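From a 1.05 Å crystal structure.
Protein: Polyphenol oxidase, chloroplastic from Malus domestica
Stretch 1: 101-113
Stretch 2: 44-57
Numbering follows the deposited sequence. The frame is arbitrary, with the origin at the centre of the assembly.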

# COMPACT_ATOMS: atom_id res chain seq x y z
N ASN A 101 -5.39 -2.55 15.67
CA ASN A 101 -5.18 -1.38 14.84
C ASN A 101 -3.67 -1.29 14.63
O ASN A 101 -2.92 -1.08 15.59
CB ASN A 101 -5.72 -0.12 15.50
CG ASN A 101 -5.71 1.07 14.56
OD1 ASN A 101 -4.71 1.35 13.91
ND2 ASN A 101 -6.83 1.77 14.48
N THR A 102 -3.23 -1.47 13.39
CA THR A 102 -1.82 -1.67 13.12
C THR A 102 -1.43 -0.99 11.81
O THR A 102 -2.18 -0.19 11.25
CB THR A 102 -1.49 -3.16 13.24
OG1 THR A 102 -0.08 -3.33 13.23
CG2 THR A 102 -2.13 -3.98 12.11
N ILE A 103 -0.24 -1.33 11.32
CA ILE A 103 0.40 -0.63 10.22
C ILE A 103 1.21 -1.65 9.45
O ILE A 103 1.61 -2.69 9.99
CB ILE A 103 1.30 0.49 10.81
CG1 ILE A 103 1.89 1.42 9.75
CG2 ILE A 103 2.41 -0.12 11.64
CD1 ILE A 103 2.26 2.75 10.35
N LEU A 104 1.43 -1.37 8.17
CA LEU A 104 2.32 -2.17 7.34
C LEU A 104 3.26 -1.23 6.62
O LEU A 104 2.81 -0.26 6.01
CB LEU A 104 1.54 -3.01 6.32
CG LEU A 104 2.39 -3.91 5.41
CD1 LEU A 104 3.03 -5.05 6.18
CD2 LEU A 104 1.57 -4.42 4.24
N ARG A 105 4.56 -1.52 6.67
CA ARG A 105 5.57 -0.73 5.97
C ARG A 105 6.34 -1.62 5.02
O ARG A 105 6.85 -2.68 5.42
CB ARG A 105 6.54 -0.07 6.96
CG ARG A 105 5.87 0.90 7.90
CD ARG A 105 6.90 1.68 8.71
NE ARG A 105 6.27 2.57 9.69
CZ ARG A 105 5.84 2.20 10.89
NH1 ARG A 105 5.96 0.93 11.28
NH2 ARG A 105 5.29 3.08 11.72
N LEU A 106 6.45 -1.18 3.76
CA LEU A 106 7.07 -1.95 2.69
C LEU A 106 8.14 -1.12 1.99
O LEU A 106 7.90 0.04 1.62
CB LEU A 106 6.03 -2.38 1.65
CG LEU A 106 4.86 -3.20 2.20
CD1 LEU A 106 3.88 -3.52 1.07
CD2 LEU A 106 5.34 -4.47 2.86
N GLY A 107 9.31 -1.70 1.76
CA GLY A 107 10.36 -0.98 1.04
C GLY A 107 10.08 -0.91 -0.45
O GLY A 107 9.74 -1.92 -1.08
N LEU A 108 10.25 0.29 -1.03
CA LEU A 108 9.97 0.52 -2.44
C LEU A 108 11.19 0.82 -3.30
O LEU A 108 11.05 0.83 -4.53
CB LEU A 108 9.03 1.71 -2.63
CG LEU A 108 7.62 1.57 -2.09
CD1 LEU A 108 6.84 2.80 -2.51
CD2 LEU A 108 6.94 0.29 -2.57
N THR A 109 12.36 1.08 -2.74
CA THR A 109 13.46 1.61 -3.55
C THR A 109 13.82 0.67 -4.70
O THR A 109 13.88 1.09 -5.86
CB THR A 109 14.65 1.96 -2.66
OG1 THR A 109 14.27 3.05 -1.81
CG2 THR A 109 15.86 2.36 -3.50
N ASP A 110 14.06 -0.60 -4.40
CA ASP A 110 14.39 -1.54 -5.47
C ASP A 110 13.22 -1.74 -6.42
O ASP A 110 13.40 -1.84 -7.64
CB ASP A 110 14.83 -2.89 -4.89
CG ASP A 110 16.12 -2.81 -4.10
OD1 ASP A 110 17.04 -2.08 -4.52
OD2 ASP A 110 16.20 -3.49 -3.05
N LEU A 111 12.01 -1.83 -5.86
CA LEU A 111 10.83 -2.04 -6.70
C LEU A 111 10.70 -0.94 -7.75
O LEU A 111 10.42 -1.22 -8.92
CB LEU A 111 9.59 -2.12 -5.81
CG LEU A 111 8.27 -2.52 -6.50
CD1 LEU A 111 7.29 -3.09 -5.50
CD2 LEU A 111 7.61 -1.34 -7.21
N LEU A 112 10.89 0.32 -7.34
CA LEU A 112 10.74 1.41 -8.30
C LEU A 112 11.77 1.32 -9.42
O LEU A 112 11.48 1.65 -10.57
CB LEU A 112 10.82 2.76 -7.59
CG LEU A 112 9.70 3.03 -6.60
CD1 LEU A 112 9.87 4.39 -5.95
CD2 LEU A 112 8.31 2.86 -7.22
N GLU A 113 12.98 0.88 -9.09
CA GLU A 113 13.99 0.67 -10.12
C GLU A 113 13.58 -0.45 -11.07
O GLU A 113 13.75 -0.34 -12.30
CB GLU A 113 15.34 0.35 -9.47
CG GLU A 113 16.49 0.22 -10.44
CD GLU A 113 17.81 -0.10 -9.75
OE1 GLU A 113 17.88 0.04 -8.51
OE2 GLU A 113 18.77 -0.48 -10.44
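Stretch 2 (44-57) DEEEILVIEGIEFD

What holds the two stretches together most firmly? Residues 48-57 form an extended strand that runs against strand 101-107 in the antiparallel sense, with 132° between their N-to-C directions and a closest approach of 4.5 Å between axes. Backbone hydrogen bonds come in reciprocal pairs. Leu49 N donates to Leu106 O at 2.8 Å, and Leu106 N returns a bond to Leu49 O at 2.9 Å. One step along, Ile51 N reaches Leu104 O at 2.8 Å, almost straight at 176°, while Leu104 N meets Ile51 O at 2.9 Å. The last pair joins Ile54 N to Thr102 O at 2.9 Å and Thr102 N to Ile54 O at 2.8 Å.

How does the ladder continue where strand 101-107 ends? Leu108 N still donates to Glu47 O at 2.8 Å, carrying the pattern one residue past the strand. Then side chains take over at the start of helix 109-113. Glu46 has its CB sideways, but the end of its side chain comes nearer, and OE2 accepts a hydrogen bond from Thr109 N at 3.0 Å. In return, Glu47 N donates to Thr109 OG1, also at 3.0 Å, so each stretch gives a backbone N to one bond and a side-chain oxygen to the other. Water extends the junction: one molecule donates to Glu46 OE2 at 2.7 Å and accepts from Asp110 N at 2.8 Å, and another donates to Glu47 OE1 at 2.7 Å while lying 2.9 Å from Thr109 OG1. Gly107 passes close by, its CA 3.3 Å from Glu46 OE2; a CB in the ideal position there would clash with that oxygen.

Where does the register change? From Gly107 opposite Ile48 to Leu104 opposite Ile51, the residues pair one for one. Between Leu104 and Thr102 stretch 2 gains a residue, a beta bulge, and Thr102 faces Ile54. Gly53 lies in this extra step with a phi of 62°, a value that by itself favours glycine. Beyond the bulge Asn101 sits opposite Glu55, their CA atoms 4.5 Å apart, with Asn101 ND2 2.9 Å from Glu55 OE1.

What packs on the two faces of the sheet? Thr102, Leu104 and Leu106 share one face with Ile54, Ile51 and Leu49. Here Leu104 CB lies 3.8 Å from Ile54 CD1, Leu104 CD2 is 4.1 Å from Ile51 CD1, and Leu106 CB is 4.3 Å from Leu49 CB. Leu108 CD1 adds a contact of 3.9 Å with Leu49 CB, and Thr102 CG2 touches the edge of the Phe56 ring, 4.2 Å from CE1. Arg105 lies on the other face with Val50 and Ile48, its CB 3.7 Å from Ile48 CG2. Ile103, whose CB points sideways, brings CD1 to 3.5 Å from Val50 CG1. Altogether the two stretches bury 992 Å², both sides summed.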

# COMPACT_ATOMS: atom_id res chain seq x y z
N ASP A 44 20.33 7.01 -0.41
CA ASP A 44 20.80 5.95 0.48
C ASP A 44 19.87 5.72 1.66
O ASP A 44 20.28 5.12 2.66
CB ASP A 44 22.24 6.21 0.93
CG ASP A 44 23.22 6.15 -0.22
OD1 ASP A 44 23.40 5.04 -0.77
OD2 ASP A 44 23.79 7.20 -0.57
N GLU A 45 18.63 6.18 1.56
CA GLU A 45 17.60 5.90 2.53
C GLU A 45 16.52 5.10 1.82
O GLU A 45 16.28 5.29 0.63
CB GLU A 45 16.97 7.20 3.06
CG GLU A 45 17.92 8.14 3.79
CD GLU A 45 17.22 9.42 4.24
OE1 GLU A 45 17.84 10.50 4.17
OE2 GLU A 45 16.04 9.34 4.65
N GLU A 46 15.86 4.20 2.54
CA GLU A 46 14.78 3.43 1.92
C GLU A 46 13.54 4.30 1.78
O GLU A 46 13.16 5.01 2.72
CB GLU A 46 14.46 2.21 2.78
CG GLU A 46 13.46 1.27 2.15
CD GLU A 46 14.01 0.51 0.96
OE1 GLU A 46 15.23 0.22 0.97
OE2 GLU A 46 13.23 0.20 0.04
N GLU A 47 12.90 4.23 0.62
CA GLU A 47 11.62 4.86 0.40
C GLU A 47 10.55 3.85 0.80
O GLU A 47 10.53 2.74 0.27
CB GLU A 47 11.52 5.25 -1.08
CG GLU A 47 10.32 6.08 -1.43
CD GLU A 47 10.35 6.66 -2.84
OE1 GLU A 47 11.41 6.61 -3.50
OE2 GLU A 47 9.30 7.16 -3.29
N ILE A 48 9.70 4.23 1.75
CA ILE A 48 8.83 3.29 2.45
C ILE A 48 7.36 3.58 2.14
O ILE A 48 6.89 4.70 2.34
CB ILE A 48 9.09 3.34 3.97
CG1 ILE A 48 10.57 3.01 4.20
CG2 ILE A 48 8.13 2.43 4.71
CD1 ILE A 48 10.94 2.48 5.50
N LEU A 49 6.63 2.56 1.68
CA LEU A 49 5.18 2.62 1.57
C LEU A 49 4.58 2.27 2.93
O LEU A 49 4.91 1.23 3.51
CB LEU A 49 4.73 1.60 0.53
CG LEU A 49 3.23 1.46 0.27
CD1 LEU A 49 2.65 2.77 -0.23
CD2 LEU A 49 2.99 0.35 -0.72
N VAL A 50 3.71 3.14 3.44
CA VAL A 50 3.11 3.00 4.76
C VAL A 50 1.61 2.86 4.59
O VAL A 50 0.95 3.77 4.07
CB VAL A 50 3.45 4.19 5.67
CG1 VAL A 50 2.91 3.96 7.08
CG2 VAL A 50 4.95 4.42 5.70
N ILE A 51 1.07 1.74 5.02
CA ILE A 51 -0.36 1.51 5.05
C ILE A 51 -0.78 1.61 6.50
O ILE A 51 -0.38 0.78 7.32
CB ILE A 51 -0.71 0.15 4.44
CG1 ILE A 51 -0.16 0.14 3.03
CG2 ILE A 51 -2.21 -0.08 4.44
CD1 ILE A 51 -0.20 -1.16 2.39
N GLU A 52 -1.54 2.65 6.82
CA GLU A 52 -1.85 3.02 8.19
C GLU A 52 -3.27 2.62 8.57
O GLU A 52 -4.14 2.46 7.72
CB GLU A 52 -1.70 4.53 8.40
N GLY A 53 -3.49 2.52 9.88
CA GLY A 53 -4.84 2.34 10.38
C GLY A 53 -5.49 1.06 9.91
O GLY A 53 -6.69 1.04 9.63
N ILE A 54 -4.71 -0.02 9.80
CA ILE A 54 -5.24 -1.33 9.43
C ILE A 54 -5.99 -1.87 10.64
O ILE A 54 -5.40 -2.08 11.70
CB ILE A 54 -4.10 -2.27 9.03
CG1 ILE A 54 -3.30 -1.71 7.85
CG2 ILE A 54 -4.62 -3.67 8.75
CD1 ILE A 54 -2.04 -2.50 7.58
N GLU A 55 -7.29 -2.10 10.48
CA GLU A 55 -8.11 -2.44 11.64
C GLU A 55 -9.05 -3.59 11.31
O GLU A 55 -9.68 -3.61 10.25
CB GLU A 55 -8.90 -1.23 12.10
CG GLU A 55 -9.57 -1.44 13.42
CD GLU A 55 -10.25 -0.18 13.88
OE1 GLU A 55 -9.58 0.87 13.94
OE2 GLU A 55 -11.47 -0.25 14.13
N PHE A 56 -9.17 -4.52 12.25
CA PHE A 56 -9.93 -5.74 12.04
C PHE A 56 -10.15 -6.41 13.39
O PHE A 56 -9.48 -6.10 14.37
CB PHE A 56 -9.20 -6.71 11.09
CG PHE A 56 -7.79 -7.00 11.52
CD1 PHE A 56 -6.74 -6.16 11.18
CD2 PHE A 56 -7.52 -8.10 12.33
CE1 PHE A 56 -5.47 -6.42 11.61
CE2 PHE A 56 -6.24 -8.37 12.76
CZ PHE A 56 -5.21 -7.52 12.40
N ASP A 57 -11.10 -7.35 13.42
CA ASP A 57 -11.33 -8.15 14.61
C ASP A 57 -10.23 -9.21 14.71
O ASP A 57 -9.96 -9.93 13.75
CB ASP A 57 -12.68 -8.85 14.54
CG ASP A 57 -13.86 -7.93 14.84
OD1 ASP A 57 -13.68 -6.72 15.05
OD2 ASP A 57 -14.99 -8.44 14.83
O HOH W 1 14.17 -1.56 -1.74
O HOH W 2 16.74 -1.29 -0.55
O HOH W 3 13.67 5.12 -3.73